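Local coordinates for type 2A phosphatase-associated protein 42 (Saccharomyces cerevisiae, PDB 2V0P) that associates with PP2A-type phosphatase catalytic subunits and inhibits SIT4, acting in negative regulation of TOR signalling according to the available nitrogen source, at residues 68-73 / 199-204; 123-128 / 207-212; 170-175 / 211-216. All coordinates share one frame; numbering follows the deposited sequence. Where two conformers were deposited one is given.

Contact 1: 68-73 / 199-204; sequences ASIKFL and LLRELY
Ala-68 meets Tyr-204 only loosely: its CA lies 4.4 Å from Tyr-204 CE2, an oblique approach, while its CB points away from helix 199-231. The weight of the contact falls two residues further on, at Ile-70, which is buried and directs its side chain at the helix. Its two branches find different partners. CG2 packs on Tyr-204 at the root of the aromatic side chain, 3.7 Å from Tyr-204 CB, so the isoleucine sits beside the stem of the tyrosine and not on its ring. The other branch runs out to Arg-201, and CD1 stands over the middle of the guanidinium with Arg-201 CZ at 3.6 Å. The distances from CD1 to Arg-201 NH1 and NH2, 3.8 and 3.9 Å, are nearly equal, as expected for a methyl centred on one face. Arg-201 reaches this place because CG is anti to the backbone N (chi1 -175°) and the chain continues extended to NE, crossing Ile-70 at about a right angle. Its polar rim is tied down by the chain just before the loop segment: NH1 bonds to Thr-67 OG1 and NH2 to Val-65 O, which fixes the rotation of the flat group under the methyl. Next in sequence, Lys-71 curls back so that NZ donates to Ala-68 O at 2.6 Å, with a C=O...N angle of 145°; NZ also bonds to Thr-5 OG1 on helix 4-19, linking this turn to the start of the chain. An arginine and a tyrosine one turn apart on the last long helix thus receive an interhelical loop, in the all-helical, tetratricopeptide repeat-like fold of the Tap42 N-terminal domain.

Contact 2: 123-128 / 207-212; sequences LLDPLV and RLHHFS
A helix N-cap faces the side of helix 199-231 here: Asp-125, the residue just before helix 126-133, is joined to His-209 by a histidine-carboxylate hydrogen bond. His-209 NE2 donates to Asp-125 OD2 at 2.8 Å, and the N-H...O angle of 172° makes the bond almost straight. The oxygen lies at the imidazole edge, in the ring plane, whereas the donor meets OD2 on its anti side; carboxylate and ring planes are turned 66° apart. OD2 also forms a salt bridge with Arg-172 NE of helix 156-186, and these two donors would probably stabilise the negative charge. The other oxygen, OD1, accepts from Leu-127 N at 3.0 Å, the capping bond. With CG anti to the backbone N (chi1 -164°), the carboxylate serves its own helix with one oxygen and its neighbours with the other.

Beside this polar pair, a water accepts from Asp-125 N at 3.0 Å and donates to Ser-212 OG at 2.9 Å, bridging the segments. Ser-212 OG itself donates to His-209 O, 2.8 Å, within its helix. Apolar atoms also touch the serine: Leu-124 CD1 comes to 3.9 Å from Ser-212 CB, and Val-128 CG2 touches its hydroxyl. The arrangement is that of a capped helix start docked, by a charged side chain and a bridging water, in a tetratricopeptide repeat-like bundle.

Contact 3: 170-175 / 211-216; sequences FQRNKE and FSLDTI
Leu-213 of helix 199-231 projects between Arg-172 and Asn-173 of helix 156-186, where these two helices of the tetratricopeptide repeat-like fold pass each other. The segment axes come within 9.5 Å and their directions differ by 147°, an antiparallel pairing well short of strict alignment. The closest backbones are those of Asn-173 and Leu-213, their CA atoms 5.8 Å apart, and the two side chains slide past each other in opposite directions. Asn-173 places its amide oxygen against the base of the leucine, OD1 lying 3.3 Å from Leu-213 CB. OD1 remains 4.0 Å from Asp-214 N, so this is a contact of a carbonyl oxygen with a methylene group and not a polar bridge between the helices.

The branched end of Leu-213 turns instead to the arginine. Here the side chains lie obliquely across one another, and both methyls reach the same aliphatic carbon: Arg-172 CG is 3.7 Å from Leu-213 CD2 and 3.9 Å from Leu-213 CD1. The leucine therefore meets the hydrocarbon part of Arg-172, while the guanidinium is carried away by a bend at chi2 (61°). Asp-214, which adds little to the contact, turns OD2 to Tyr-77 OH and Asn-218 ND2. The bent arginine spends its charge partly on Asp-125, at the start of helix 126-133, and partly on its own helix, in a salt bridge to Glu-175 three residues later. Arg-172 NH1 lies 2.8 Å from Glu-175 OE1, which sits in the guanidinium plane, yet NH1 approaches that oxygen from above the carboxylate plane, 54° out of it.

In the fold
All three contacts use helix 199-231, the last long helix of the domain, and follow it in order: contact 1 near its N-terminal end, contact 2 beyond, contact 3 overlapping contact 2 at Phe-211 and Ser-212. Their partners come in the same order along the chain: a loop before helix 75-83, the start of helix 126-133, and helix 156-186. Centres of contacts 1 and 2 are about 14 Å apart, yet Ile-70 CG2 and Leu-208 CD1 touch at 3.7 Å. Those of contacts 2 and 3 are about 7 Å apart, and Val-128 CG2 meets Leu-213 CD2 at 3.7 Å. The terminal helix thus gathers sequence-distant parts of the N-terminal domain of this phosphatase-associated protein into one bundle.

Contact 1: 68-73 / 199-204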
loop_
_atom_site.group_PDB
_atom_site.type_symbol
_atom_site.label_atom_id
_atom_site.label_comp_id
_atom_site.label_asym_id
_atom_site.label_seq_id
_atom_site.Cartn_x
_atom_site.Cartn_y
_atom_site.Cartn_z
ATOM N N ALA A 68 37.364 -16.257 2.868
ATOM C CA ALA A 68 37.279 -14.843 2.800
ATOM C C ALA A 68 36.545 -14.345 1.532
ATOM O O ALA A 68 36.142 -13.258 1.521
ATOM C CB ALA A 68 38.635 -14.223 2.963
ATOM N N SER A 69 36.378 -15.184 0.519
ATOM C CA SER A 69 35.695 -14.906 -0.710
ATOM C C SER A 69 34.132 -15.019 -0.558
ATOM O O SER A 69 33.388 -14.638 -1.432
ATOM C CB SER A 69 36.131 -15.864 -1.800
ATOM O OG SER A 69 37.526 -15.717 -2.164
ATOM N N ILE A 70 33.691 -15.595 0.536
ATOM C CA ILE A 70 32.292 -15.952 0.700
ATOM C C ILE A 70 31.531 -14.596 0.834
ATOM O O ILE A 70 30.452 -14.501 0.328
ATOM C CB ILE A 70 32.106 -16.832 1.918
ATOM C CG1 ILE A 70 32.650 -18.256 1.638
ATOM C CG2 ILE A 70 30.625 -16.882 2.358
ATOM C CD1 ILE A 70 32.455 -19.197 2.793
ATOM N N LYS A 71 32.132 -13.627 1.512
ATOM C CA LYS A 71 31.636 -12.263 1.711
ATOM C C LYS A 71 31.070 -11.677 0.411
ATOM O O LYS A 71 30.081 -11.035 0.418
ATOM C CB LYS A 71 32.795 -11.330 2.090
ATOM C CG LYS A 71 33.008 -11.136 3.565
ATOM C CD LYS A 71 34.403 -10.518 3.903
ATOM C CE LYS A 71 35.220 -9.971 2.704
ATOM N NZ LYS A 71 36.496 -10.824 2.469
ATOM N N PHE A 72 31.781 -11.913 -0.682
ATOM C CA PHE A 72 31.541 -11.306 -1.967
ATOM C C PHE A 72 30.255 -11.767 -2.627
ATOM O O PHE A 72 29.819 -11.152 -3.539
ATOM C CB PHE A 72 32.677 -11.643 -2.924
ATOM C CG PHE A 72 34.046 -11.183 -2.444
ATOM C CD1 PHE A 72 34.209 -9.954 -1.848
ATOM C CD2 PHE A 72 35.140 -12.016 -2.563
ATOM C CE1 PHE A 72 35.455 -9.549 -1.375
ATOM C CE2 PHE A 72 36.405 -11.614 -2.132
ATOM C CZ PHE A 72 36.555 -10.385 -1.528
ATOM N N LEU A 73 29.746 -12.916 -2.268
ATOM C CA LEU A 73 28.500 -13.386 -2.822
ATOM C C LEU A 73 27.424 -12.312 -2.418
ATOM O O LEU A 73 26.349 -12.232 -3.011
ATOM C CB LEU A 73 28.153 -14.737 -2.184
ATOM C CG LEU A 73 28.923 -15.988 -2.674
ATOM C CD1 LEU A 73 28.551 -17.246 -1.899
ATOM C CD2 LEU A 73 28.736 -16.229 -4.172
ATOM N N LEU A 199 35.231 -20.852 13.098
ATOM C CA LEU A 199 33.894 -20.250 13.135
ATOM C C LEU A 199 33.664 -19.249 12.001
ATOM O O LEU A 199 32.531 -19.023 11.607
ATOM C CB LEU A 199 33.613 -19.584 14.483
ATOM C CG LEU A 199 33.768 -20.400 15.775
ATOM C CD1 LEU A 199 33.223 -19.595 16.951
ATOM C CD2 LEU A 199 33.099 -21.791 15.714
ATOM N N LEU A 200 34.736 -18.659 11.478
ATOM C CA LEU A 200 34.614 -17.594 10.477
ATOM C C LEU A 200 33.751 -17.966 9.294
ATOM O O LEU A 200 32.843 -17.184 8.850
ATOM C CB LEU A 200 35.996 -17.148 9.970
ATOM C CG LEU A 200 36.122 -15.648 9.777
ATOM C CD1 LEU A 200 36.163 -15.003 11.159
ATOM C CD2 LEU A 200 37.391 -15.291 8.982
ATOM N N ARG A 201 34.051 -19.119 8.742
ATOM C CA ARG A 201 33.349 -19.637 7.593
ATOM C C ARG A 201 31.855 -19.810 7.866
ATOM O O ARG A 201 31.057 -19.587 6.990
ATOM C CB ARG A 201 33.923 -20.978 7.169
ATOM C CG ARG A 201 33.319 -21.514 5.907
ATOM C CD ARG A 201 34.212 -22.573 5.266
ATOM N NE ARG A 201 33.705 -22.858 3.941
ATOM C CZ ARG A 201 34.218 -22.380 2.808
ATOM N NH1 ARG A 201 35.329 -21.607 2.817
ATOM N NH2 ARG A 201 33.621 -22.701 1.660
ATOM N N GLU A 202 31.538 -20.288 9.082
ATOM C CA GLU A 202 30.167 -20.461 9.510
ATOM C C GLU A 202 29.462 -19.103 9.619
ATOM O O GLU A 202 28.373 -18.953 9.154
ATOM C CB GLU A 202 30.137 -21.203 10.841
ATOM C CG GLU A 202 28.762 -21.320 11.473
ATOM C CD GLU A 202 28.770 -22.162 12.735
ATOM O OE1 GLU A 202 29.758 -22.084 13.499
ATOM O OE2 GLU A 202 27.788 -22.898 12.972
ATOM N N LEU A 203 30.123 -18.135 10.236
ATOM C CA LEU A 203 29.615 -16.785 10.317
ATOM C C LEU A 203 29.274 -16.160 8.943
ATOM O O LEU A 203 28.215 -15.543 8.777
ATOM C CB LEU A 203 30.580 -15.934 11.134
ATOM C CG LEU A 203 30.427 -14.428 11.245
ATOM C CD1 LEU A 203 29.042 -14.112 11.783
ATOM C CD2 LEU A 203 31.514 -13.839 12.144
ATOM N N TYR A 204 30.174 -16.297 7.977
ATOM C CA TYR A 204 29.992 -15.760 6.678
ATOM C C TYR A 204 28.812 -16.351 5.938
ATOM O O TYR A 204 28.073 -15.620 5.301
ATOM C CB TYR A 204 31.278 -15.869 5.845
ATOM C CG TYR A 204 32.402 -15.037 6.388
ATOM C CD1 TYR A 204 32.166 -14.003 7.293
ATOM C CD2 TYR A 204 33.703 -15.238 5.953
ATOM C CE1 TYR A 204 33.217 -13.212 7.786
ATOM C CE2 TYR A 204 34.749 -14.469 6.438
ATOM C CZ TYR A 204 34.504 -13.446 7.334
ATOM O OH TYR A 204 35.568 -12.671 7.788
#

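Contact 2: 123-128 / 207-212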
loop_
_atom_site.group_PDB
_atom_site.type_symbol
_atom_site.label_atom_id
_atom_site.label_comp_id
_atom_site.label_asym_id
_atom_site.label_seq_id
_atom_site.Cartn_x
_atom_site.Cartn_y
_atom_site.Cartn_z
ATOM N N LEU A 123 22.694 -22.493 -2.036
ATOM C CA LEU A 123 22.710 -21.952 -0.697
ATOM C C LEU A 123 21.351 -21.432 -0.241
ATOM O O LEU A 123 21.162 -21.133 0.914
ATOM C CB LEU A 123 23.772 -20.853 -0.533
ATOM C CG LEU A 123 25.230 -21.305 -0.432
ATOM C CD1 LEU A 123 26.193 -20.135 -0.548
ATOM C CD2 LEU A 123 25.439 -22.070 0.872
ATOM N N LEU A 124 20.397 -21.391 -1.136
ATOM C CA LEU A 124 19.183 -20.654 -0.872
ATOM C C LEU A 124 18.183 -21.444 0.020
ATOM O O LEU A 124 17.701 -22.478 -0.352
ATOM C CB LEU A 124 18.576 -20.161 -2.202
ATOM C CG LEU A 124 17.585 -18.971 -2.105
ATOM C CD1 LEU A 124 18.185 -17.776 -1.385
ATOM C CD2 LEU A 124 17.066 -18.570 -3.474
ATOM N N ASP A 125 17.949 -20.947 1.215
ATOM C CA ASP A 125 16.823 -21.356 2.052
ATOM C C ASP A 125 15.590 -21.679 1.188
ATOM O O ASP A 125 15.215 -20.887 0.331
ATOM C CB ASP A 125 16.490 -20.202 2.999
ATOM C CG ASP A 125 15.611 -20.622 4.161
ATOM O OD1 ASP A 125 14.574 -21.262 3.918
ATOM O OD2 ASP A 125 15.949 -20.289 5.315
ATOM N N PRO A 126 14.954 -22.834 1.406
ATOM C CA PRO A 126 13.871 -23.147 0.493
ATOM C C PRO A 126 12.675 -22.172 0.638
ATOM O O PRO A 126 11.941 -21.981 -0.310
ATOM C CB PRO A 126 13.521 -24.575 0.849
ATOM C CG PRO A 126 13.918 -24.716 2.264
ATOM C CD PRO A 126 15.108 -23.860 2.452
ATOM N N LEU A 127 12.518 -21.552 1.802
ATOM C CA LEU A 127 11.519 -20.543 2.027
ATOM C C LEU A 127 11.746 -19.365 1.071
ATOM O O LEU A 127 10.796 -18.768 0.525
ATOM C CB LEU A 127 11.585 -20.062 3.469
ATOM C CG LEU A 127 10.481 -19.087 3.968
ATOM C CD1 LEU A 127 10.278 -19.180 5.465
ATOM C CD2 LEU A 127 10.780 -17.647 3.588
ATOM N N VAL A 128 13.016 -19.026 0.868
ATOM C CA VAL A 128 13.336 -17.881 0.029
ATOM C C VAL A 128 13.250 -18.305 -1.391
ATOM O O VAL A 128 12.760 -17.561 -2.231
ATOM C CB VAL A 128 14.713 -17.285 0.372
ATOM C CG1 VAL A 128 15.093 -16.147 -0.609
ATOM C CG2 VAL A 128 14.718 -16.744 1.778
ATOM N N ARG A 207 25.704 -15.226 7.667
ATOM C CA ARG A 207 25.453 -13.874 7.306
ATOM C C ARG A 207 24.682 -13.845 5.936
ATOM O O ARG A 207 23.637 -13.203 5.803
ATOM C CB ARG A 207 26.748 -13.080 7.402
ATOM C CG ARG A 207 26.675 -11.655 6.967
ATOM C CD ARG A 207 27.955 -10.962 7.385
ATOM N NE ARG A 207 28.009 -10.853 8.837
ATOM C CZ ARG A 207 29.122 -10.809 9.563
ATOM N NH1 ARG A 207 30.327 -10.877 8.994
ATOM N NH2 ARG A 207 29.023 -10.705 10.881
ATOM N N LEU A 208 25.132 -14.625 4.958
ATOM C CA LEU A 208 24.414 -14.683 3.685
ATOM C C LEU A 208 22.964 -15.157 3.926
ATOM O O LEU A 208 22.033 -14.674 3.315
ATOM C CB LEU A 208 25.136 -15.602 2.678
ATOM C CG LEU A 208 26.466 -14.985 2.260
ATOM C CD1 LEU A 208 27.204 -16.018 1.371
ATOM C CD2 LEU A 208 26.378 -13.706 1.513
ATOM N N HIS A 209 22.815 -16.127 4.819
ATOM C CA HIS A 209 21.516 -16.682 5.131
ATOM C C HIS A 209 20.568 -15.540 5.593
ATOM O O HIS A 209 19.493 -15.480 5.115
ATOM C CB HIS A 209 21.657 -17.774 6.196
ATOM C CG HIS A 209 20.480 -18.689 6.274
ATOM N ND1 HIS A 209 20.548 -19.944 6.845
ATOM C CD2 HIS A 209 19.223 -18.556 5.797
ATOM C CE1 HIS A 209 19.360 -20.514 6.764
ATOM N NE2 HIS A 209 18.548 -19.697 6.125
ATOM N N HIS A 210 21.040 -14.647 6.450
ATOM C CA HIS A 210 20.249 -13.625 7.077
ATOM C C HIS A 210 19.927 -12.648 5.957
ATOM O O HIS A 210 18.796 -12.275 5.811
ATOM C CB HIS A 210 21.015 -12.984 8.219
ATOM C CG HIS A 210 20.499 -11.663 8.636
ATOM N ND1 HIS A 210 21.221 -10.499 8.477
ATOM C CD2 HIS A 210 19.308 -11.295 9.159
ATOM C CE1 HIS A 210 20.498 -9.473 8.892
ATOM N NE2 HIS A 210 19.334 -9.932 9.312
ATOM N N PHE A 211 20.941 -12.335 5.131
ATOM C CA PHE A 211 20.732 -11.486 3.958
ATOM C C PHE A 211 19.621 -11.940 2.997
ATOM O O PHE A 211 18.815 -11.111 2.540
ATOM C CB PHE A 211 22.049 -11.232 3.241
ATOM C CG PHE A 211 23.055 -10.527 4.063
ATOM C CD1 PHE A 211 22.724 -9.858 5.194
ATOM C CD2 PHE A 211 24.404 -10.480 3.613
ATOM C CE1 PHE A 211 23.705 -9.149 5.942
ATOM C CE2 PHE A 211 25.361 -9.801 4.318
ATOM C CZ PHE A 211 25.036 -9.137 5.488
ATOM N N SER A 212 19.556 -13.228 2.700
ATOM C CA SER A 212 18.566 -13.748 1.815
ATOM C C SER A 212 17.148 -13.575 2.409
ATOM O O SER A 212 16.230 -13.250 1.674
ATOM C CB SER A 212 18.847 -15.218 1.470
ATOM O OG SER A 212 18.446 -16.032 2.528
HETATM O O HOH W 1 19.620 -18.691 2.145
#

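Contact 3: 170-175 / 211-216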
loop_
_atom_site.group_PDB
_atom_site.type_symbol
_atom_site.label_atom_id
_atom_site.label_comp_id
_atom_site.label_asym_id
_atom_site.label_seq_id
_atom_site.Cartn_x
_atom_site.Cartn_y
_atom_site.Cartn_z
ATOM N N PHE A 170 8.777 -14.181 9.070
ATOM C CA PHE A 170 9.197 -13.443 10.229
ATOM C C PHE A 170 9.926 -14.378 11.201
ATOM O O PHE A 170 11.058 -14.094 11.603
ATOM C CB PHE A 170 7.993 -12.701 10.860
ATOM C CG PHE A 170 8.316 -11.964 12.121
ATOM C CD1 PHE A 170 8.455 -10.597 12.124
ATOM C CD2 PHE A 170 8.482 -12.642 13.307
ATOM C CE1 PHE A 170 8.752 -9.922 13.287
ATOM C CE2 PHE A 170 8.795 -11.969 14.469
ATOM C CZ PHE A 170 8.926 -10.598 14.441
ATOM N N GLN A 171 9.299 -15.496 11.538
ATOM C CA GLN A 171 9.922 -16.457 12.429
ATOM C C GLN A 171 11.278 -16.934 11.883
ATOM O O GLN A 171 12.231 -16.989 12.633
ATOM C CB GLN A 171 8.995 -17.631 12.728
ATOM C CG GLN A 171 7.812 -17.258 13.640
ATOM C CD GLN A 171 8.241 -16.794 15.028
ATOM O OE1 GLN A 171 8.888 -17.533 15.776
ATOM N NE2 GLN A 171 7.866 -15.569 15.382
ATOM N N ARG A 172 11.343 -17.252 10.600
ATOM C CA ARG A 172 12.563 -17.783 10.018
ATOM C C ARG A 172 13.681 -16.728 10.083
ATOM O O ARG A 172 14.807 -17.026 10.465
ATOM C CB ARG A 172 12.341 -18.253 8.581
ATOM C CG ARG A 172 13.578 -18.881 7.914
ATOM C CD ARG A 172 14.059 -20.148 8.668
ATOM N NE ARG A 172 15.028 -20.938 7.910
ATOM C CZ ARG A 172 15.824 -21.862 8.438
ATOM N NH1 ARG A 172 15.758 -22.167 9.739
ATOM N NH2 ARG A 172 16.672 -22.524 7.664
ATOM N N ASN A 173 13.326 -15.488 9.756
ATOM C CA ASN A 173 14.193 -14.350 9.833
ATOM C C ASN A 173 14.747 -14.134 11.227
ATOM O O ASN A 173 15.942 -13.926 11.396
ATOM C CB ASN A 173 13.379 -13.126 9.422
ATOM C CG ASN A 173 14.174 -12.109 8.681
ATOM O OD1 ASN A 173 15.345 -12.275 8.424
ATOM N ND2 ASN A 173 13.515 -11.035 8.305
ATOM N N LYS A 174 13.878 -14.190 12.229
ATOM C CA LYS A 174 14.263 -14.111 13.627
ATOM C C LYS A 174 15.207 -15.243 14.021
ATOM O O LYS A 174 16.177 -15.026 14.716
ATOM C CB LYS A 174 13.010 -14.149 14.506
ATOM C CG LYS A 174 13.250 -13.883 15.970
ATOM C CD LYS A 174 11.927 -13.676 16.712
ATOM C CE LYS A 174 12.009 -14.181 18.142
ATOM N NZ LYS A 174 12.054 -15.677 18.208
ATOM N N GLU A 175 14.910 -16.447 13.578
ATOM C CA GLU A 175 15.712 -17.605 13.917
ATOM C C GLU A 175 17.169 -17.373 13.428
ATOM O O GLU A 175 18.104 -17.416 14.210
ATOM C CB GLU A 175 15.103 -18.832 13.271
ATOM C CG GLU A 175 15.704 -20.144 13.704
ATOM C CD GLU A 175 15.216 -21.318 12.863
ATOM O OE1 GLU A 175 14.384 -21.101 11.946
ATOM O OE2 GLU A 175 15.676 -22.454 13.117
ATOM N N PHE A 211 20.941 -12.335 5.131
ATOM C CA PHE A 211 20.732 -11.486 3.958
ATOM C C PHE A 211 19.621 -11.940 2.997
ATOM O O PHE A 211 18.815 -11.111 2.540
ATOM C CB PHE A 211 22.049 -11.232 3.241
ATOM C CG PHE A 211 23.055 -10.527 4.063
ATOM C CD1 PHE A 211 22.724 -9.858 5.194
ATOM C CD2 PHE A 211 24.404 -10.480 3.613
ATOM C CE1 PHE A 211 23.705 -9.149 5.942
ATOM C CE2 PHE A 211 25.361 -9.801 4.318
ATOM C CZ PHE A 211 25.036 -9.137 5.488
ATOM N N SER A 212 19.556 -13.228 2.700
ATOM C CA SER A 212 18.566 -13.748 1.815
ATOM C C SER A 212 17.148 -13.575 2.409
ATOM O O SER A 212 16.230 -13.250 1.674
ATOM C CB SER A 212 18.847 -15.218 1.470
ATOM O OG SER A 212 18.446 -16.032 2.528
ATOM N N LEU A 213 16.999 -13.739 3.713
ATOM C CA LEU A 213 15.724 -13.523 4.346
ATOM C C LEU A 213 15.392 -11.990 4.334
ATOM O O LEU A 213 14.337 -11.657 3.911
ATOM C CB LEU A 213 15.689 -14.139 5.720
ATOM C CG LEU A 213 15.711 -15.689 5.594
ATOM C CD1 LEU A 213 16.291 -16.246 6.825
ATOM C CD2 LEU A 213 14.285 -16.257 5.398
ATOM N N ASP A 214 16.314 -11.129 4.760
ATOM C CA ASP A 214 16.154 -9.699 4.739
ATOM C C ASP A 214 15.704 -9.245 3.376
ATOM O O ASP A 214 14.824 -8.440 3.289
ATOM C CB ASP A 214 17.492 -8.981 5.067
ATOM C CG ASP A 214 17.309 -7.457 5.290
ATOM O OD1 ASP A 214 16.417 -7.084 6.100
ATOM O OD2 ASP A 214 18.048 -6.650 4.679
ATOM N N THR A 215 16.298 -9.789 2.324
ATOM C CA THR A 215 16.012 -9.482 0.907
ATOM C C THR A 215 14.531 -9.595 0.573
ATOM O O THR A 215 13.983 -8.740 -0.101
ATOM C CB THR A 215 16.898 -10.369 -0.043
ATOM O OG1 THR A 215 18.228 -9.960 0.139
ATOM C CG2 THR A 215 16.580 -10.218 -1.524
ATOM N N ILE A 216 13.873 -10.641 1.052
ATOM C CA ILE A 216 12.475 -10.774 0.747
ATOM C C ILE A 216 11.712 -9.517 1.250
ATOM O O ILE A 216 10.929 -9.011 0.525
ATOM C CB ILE A 216 11.859 -12.093 1.276
ATOM C CG1 ILE A 216 12.455 -13.320 0.558
ATOM C CG2 ILE A 216 10.321 -12.054 1.177
ATOM C CD1 ILE A 216 12.384 -13.346 -0.915
HETATM O O HOH W 2 14.416 -7.925 7.142
#